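Local coordinates for putative oxidoreductase (Pseudomonas putida, PDB 3L6D), which probably binds NADP(H) and acts as an oxidoreductase of the reductive aminase-like type, at the interface of chains A and B. Coordinates in Å, arbitrary orientation; residue numbers count along the deposited sequence, not the author numbering. Chains: chain A/B, Putative oxidoreductase.

Contact 1: the interface of chains A and B. Residues chain A 182, 185-186, 223; chain B 186, 189-190, 193, 211.
Helix 169-199 of one subunit runs alongside its own copy from the other subunit, nearly antiparallel, in the helical C-terminal part that probably mediates pairing in this reductive aminase-like family, and A:His182 meets B:Thr189 and B:Phe190 here. The site is a worked example of how a polar link can be set among apolar contacts between helices. The imidazole nitrogen ND1 of A:His182 and the hydroxyl OG1 of B:Thr189 form a hydrogen bond of 3.0 Å, moderately bent at 140°, whose direction is not settled. The same hydroxyl donates to the backbone carbonyl O of B:Ala186, one turn earlier in its own helix, at 2.7 Å. B:Thr189 holds OG1 between its backbone N and carbonyl carbon (chi1 67°), the rotamer that lets the hydroxyl reach back to this carbonyl while its methyl CG2 lies 3.6 Å from CB of A:Ala185.

The phenyl ring of B:Phe190 stands nearly perpendicular to the imidazole, with 82° between planes and 5.3 Å between the ring centroids. Its edge atom CD1 points at one imidazole face, toward the rim, and lies 3.8 Å from NE2 of A:His182. Around this pair the packing is aliphatic: CB of A:His182 rests against the methyl CB of B:Ala193 at 3.6 Å, and CD2 of its ring meets the CD2 branch of B:Leu211. From helix 204-232 of chain A, the CD2 branch of A:Leu223 presses on B:Phe190 at CB, 3.7 Å away, and CG. The hydroxyl bond and the edge-to-face phenyl ring together probably limit how the imidazole can turn. Repeated by the two-fold symmetry, this arrangement probably fixes the register of the paired helices and helps join the subunits.

Contact 2: the interface of chains A and B. Residues chain A 190-191, 194; chain B 226, 230, 286-287, 289-290.
Against the short 3-10 helix 286-293 of chain B, the phenyl ring of A:Phe191 lies in a pocket completed by B:Ala226 from helix 204-232, a compact illustration of an aromatic anchor. It buries 94 Å² against chain B. With CG anti to the carbonyl carbon (chi1 -52°), the ring projects from helix 169-199 into this pocket, where CA of B:Ala287 covers one face 3.8 Å above the plane, offset toward the rim. The methyl CB of B:Ala226 comes in the ring plane at the edge, 3.6 Å from CE1. The side chain of A:Phe191 runs at about a right angle to those of B:Thr289 and B:Thr290; CB of B:Thr289 is 3.7 Å from CD2, and OG1 of B:Thr290 lies 3.4 Å from CD1.

Both threonine hydroxyls are engaged within their own segment. OG1 of B:Thr289 donates to the carbonyl O of B:Ile286 in the carbonyl plane, at 2.7 Å, and OG1 of B:Thr290 donates to the carbonyl O of B:Ala287 at 3.0 Å. These bonds tie each side chain back to its backbone, so that B:Thr289 meets the ring through CB while the OG1 of B:Thr290 lies against it without a bond to it. A smaller alanine in place of A:Phe191 would probably leave a gap between B:Ala287, B:Thr289 and B:Ala226 and take away the wedge that holds the C-terminal turn against the partner helix.

Packing thins out beyond the ring. CG1 of A:Val194 still touches the methyl CG2 of B:Thr290, 3.6 Å away, but B:Leu230 meets the same valine branch tip to tip with CD1 at a looser 4.1 Å. A:Phe190 hides little surface from chain B; its ring instead receives CG2 of A:Val194 over one face, within its own helix. The contact thus probably serves to clamp the C-terminal 3-10 turn of one subunit onto the long helix of the other.

Contact 1: the interface of chains A and B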
loop_
_atom_site.group_PDB
_atom_site.type_symbol
_atom_site.label_atom_id
_atom_site.label_comp_id
_atom_site.label_asym_id
_atom_site.label_seq_id
_atom_site.Cartn_x
_atom_site.Cartn_y
_atom_site.Cartn_z
ATOM N N HIS A 182 1.435 -9.694 -1.595
ATOM C CA HIS A 182 0.927 -8.321 -1.665
ATOM C C HIS A 182 1.800 -7.370 -0.851
ATOM O O HIS A 182 2.200 -6.313 -1.361
ATOM C CB HIS A 182 -0.532 -8.210 -1.186
ATOM C CG HIS A 182 -0.944 -6.805 -0.874
ATOM N ND1 HIS A 182 -0.805 -5.779 -1.784
ATOM C CD2 HIS A 182 -1.462 -6.249 0.248
ATOM C CE1 HIS A 182 -1.227 -4.648 -1.238
ATOM N NE2 HIS A 182 -1.636 -4.906 -0.006
ATOM N N ALA A 185 5.281 -6.882 -2.337
ATOM C CA ALA A 185 5.177 -6.224 -3.646
ATOM C C ALA A 185 4.826 -4.733 -3.482
ATOM O O ALA A 185 5.412 -3.895 -4.139
ATOM C CB ALA A 185 4.192 -6.966 -4.583
ATOM N N ALA A 186 3.903 -4.407 -2.577
ATOM C CA ALA A 186 3.520 -2.996 -2.350
ATOM C C ALA A 186 4.732 -2.143 -1.911
ATOM O O ALA A 186 4.933 -1.015 -2.408
ATOM C CB ALA A 186 2.427 -2.914 -1.315
ATOM N N LEU A 223 -8.312 0.594 -1.791
ATOM C CA LEU A 223 -8.339 -0.806 -1.325
ATOM C C LEU A 223 -9.589 -1.169 -0.499
ATOM O O LEU A 223 -10.113 -2.272 -0.656
ATOM C CB LEU A 223 -7.062 -1.181 -0.562
ATOM C CG LEU A 223 -5.687 -1.038 -1.257
ATOM C CD1 LEU A 223 -4.556 -1.385 -0.272
ATOM C CD2 LEU A 223 -5.611 -1.882 -2.519
ATOM N N ALA B 186 0.324 -0.341 -6.371
ATOM C CA ALA B 186 -0.021 -0.883 -5.045
ATOM C C ALA B 186 -1.399 -1.524 -5.095
ATOM O O ALA B 186 -1.578 -2.639 -4.605
ATOM C CB ALA B 186 0.030 0.212 -4.001
ATOM N N THR B 189 -1.144 -4.883 -7.070
ATOM C CA THR B 189 -0.514 -5.963 -6.296
ATOM C C THR B 189 -1.547 -6.609 -5.403
ATOM O O THR B 189 -1.521 -7.831 -5.190
ATOM C CB THR B 189 0.700 -5.523 -5.397
ATOM O OG1 THR B 189 0.251 -4.656 -4.337
ATOM C CG2 THR B 189 1.812 -4.853 -6.222
ATOM N N PHE B 190 -2.477 -5.796 -4.911
ATOM C CA PHE B 190 -3.539 -6.329 -4.089
ATOM C C PHE B 190 -4.489 -7.217 -4.908
ATOM O O PHE B 190 -4.799 -8.331 -4.482
ATOM C CB PHE B 190 -4.267 -5.200 -3.331
ATOM C CG PHE B 190 -5.351 -5.683 -2.427
ATOM C CD1 PHE B 190 -5.062 -6.078 -1.122
ATOM C CD2 PHE B 190 -6.686 -5.741 -2.878
ATOM C CE1 PHE B 190 -6.073 -6.544 -0.280
ATOM C CE2 PHE B 190 -7.716 -6.203 -2.035
ATOM C CZ PHE B 190 -7.407 -6.612 -0.735
ATOM N N ALA B 193 -2.781 -10.584 -5.652
ATOM C CA ALA B 193 -2.641 -11.485 -4.500
ATOM C C ALA B 193 -3.977 -12.096 -4.150
ATOM O O ALA B 193 -4.066 -13.308 -3.923
ATOM C CB ALA B 193 -2.023 -10.756 -3.293
ATOM N N LEU B 211 -7.111 -10.102 3.903
ATOM C CA LEU B 211 -5.798 -9.768 3.362
ATOM C C LEU B 211 -5.476 -8.300 3.643
ATOM O O LEU B 211 -4.408 -7.975 4.152
ATOM C CB LEU B 211 -5.706 -10.071 1.854
ATOM C CG LEU B 211 -4.311 -10.494 1.355
ATOM C CD1 LEU B 211 -4.355 -11.217 0.004
ATOM C CD2 LEU B 211 -3.369 -9.312 1.267
#

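Contact 2: the interface of chains A and B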
loop_
_atom_site.group_PDB
_atom_site.type_symbol
_atom_site.label_atom_id
_atom_site.label_comp_id
_atom_site.label_asym_id
_atom_site.label_seq_id
_atom_site.Cartn_x
_atom_site.Cartn_y
_atom_site.Cartn_z
ATOM N N PHE A 190 6.713 1.022 -4.122
ATOM C CA PHE A 190 7.177 2.279 -3.514
ATOM C C PHE A 190 8.676 2.542 -3.819
ATOM O O PHE A 190 8.995 3.642 -4.223
ATOM C CB PHE A 190 6.881 2.320 -1.992
ATOM C CG PHE A 190 7.243 3.645 -1.326
ATOM C CD1 PHE A 190 6.387 4.742 -1.381
ATOM C CD2 PHE A 190 8.445 3.762 -0.612
ATOM C CE1 PHE A 190 6.740 5.981 -0.765
ATOM C CE2 PHE A 190 8.798 4.968 -0.017
ATOM C CZ PHE A 190 7.918 6.076 -0.084
ATOM N N PHE A 191 9.570 1.542 -3.666
ATOM C CA PHE A 191 10.995 1.746 -3.973
ATOM C C PHE A 191 11.194 2.073 -5.437
ATOM O O PHE A 191 12.038 2.907 -5.778
ATOM C CB PHE A 191 11.877 0.529 -3.579
ATOM C CG PHE A 191 11.674 0.081 -2.150
ATOM C CD1 PHE A 191 11.512 1.001 -1.138
ATOM C CD2 PHE A 191 11.661 -1.273 -1.827
ATOM C CE1 PHE A 191 11.306 0.587 0.196
ATOM C CE2 PHE A 191 11.459 -1.695 -0.512
ATOM C CZ PHE A 191 11.300 -0.765 0.494
ATOM N N VAL A 194 10.047 5.782 -6.032
ATOM C CA VAL A 194 11.027 6.714 -5.497
ATOM C C VAL A 194 12.292 6.737 -6.379
ATOM O O VAL A 194 12.830 7.817 -6.687
ATOM C CB VAL A 194 11.363 6.377 -4.037
ATOM C CG1 VAL A 194 12.590 7.152 -3.558
ATOM C CG2 VAL A 194 10.130 6.659 -3.158
ATOM N N ALA B 226 11.054 2.833 5.723
ATOM C CA ALA B 226 11.853 3.028 4.508
ATOM C C ALA B 226 12.093 4.540 4.222
ATOM O O ALA B 226 13.220 4.948 3.887
ATOM C CB ALA B 226 11.196 2.332 3.335
ATOM N N LEU B 230 15.569 6.438 3.985
ATOM C CA LEU B 230 15.924 7.192 2.786
ATOM C C LEU B 230 16.328 8.635 3.121
ATOM O O LEU B 230 17.274 9.190 2.512
ATOM C CB LEU B 230 14.780 7.166 1.775
ATOM C CG LEU B 230 14.448 5.844 1.102
ATOM C CD1 LEU B 230 13.111 5.946 0.330
ATOM C CD2 LEU B 230 15.613 5.377 0.184
ATOM N N ILE B 286 16.386 -3.411 3.127
ATOM C CA ILE B 286 15.509 -3.609 1.976
ATOM C C ILE B 286 15.229 -2.294 1.229
ATOM O O ILE B 286 15.096 -2.285 -0.014
ATOM C CB ILE B 286 14.232 -4.344 2.426
ATOM C CG1 ILE B 286 13.363 -4.763 1.226
ATOM C CG2 ILE B 286 13.439 -3.487 3.481
ATOM C CD1 ILE B 286 14.068 -5.681 0.219
ATOM N N ALA B 287 15.212 -1.178 1.957
ATOM C CA ALA B 287 15.034 0.134 1.314
ATOM C C ALA B 287 16.165 0.474 0.327
ATOM O O ALA B 287 15.977 1.354 -0.503
ATOM C CB ALA B 287 14.867 1.247 2.341
ATOM N N THR B 289 16.906 -1.158 -2.072
ATOM C CA THR B 289 16.312 -1.471 -3.371
ATOM C C THR B 289 16.144 -0.176 -4.177
ATOM O O THR B 289 16.373 -0.149 -5.389
ATOM C CB THR B 289 14.950 -2.185 -3.225
ATOM O OG1 THR B 289 15.124 -3.409 -2.504
ATOM C CG2 THR B 289 14.346 -2.522 -4.607
ATOM N N THR B 290 15.725 0.894 -3.493
ATOM C CA THR B 290 15.641 2.217 -4.088
ATOM C C THR B 290 16.881 2.631 -4.894
ATOM O O THR B 290 16.757 3.113 -6.051
ATOM C CB THR B 290 15.319 3.274 -2.989
ATOM O OG1 THR B 290 14.091 2.881 -2.336
ATOM C CG2 THR B 290 15.105 4.624 -3.607
#

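The centres of contact 1 and contact 2 lie about 17 Å apart, measured between their C-alpha atoms, and helices 169-199 and 204-232 contribute to both. Position 190 recurs as well: the chain B phenylalanine takes part in contact 1, its chain A counterpart borders contact 2. Contact 1 is centred on helix 169-199 facing its copy, with helix 204-232 flanking, whereas contact 2 brings in the 3-10 helix near the C-terminus. Since each patch has a symmetry twin, the long helix is held at successive points along its length, which suggests an intertwined dimer, although the crystal structure alone does not show the state in solution.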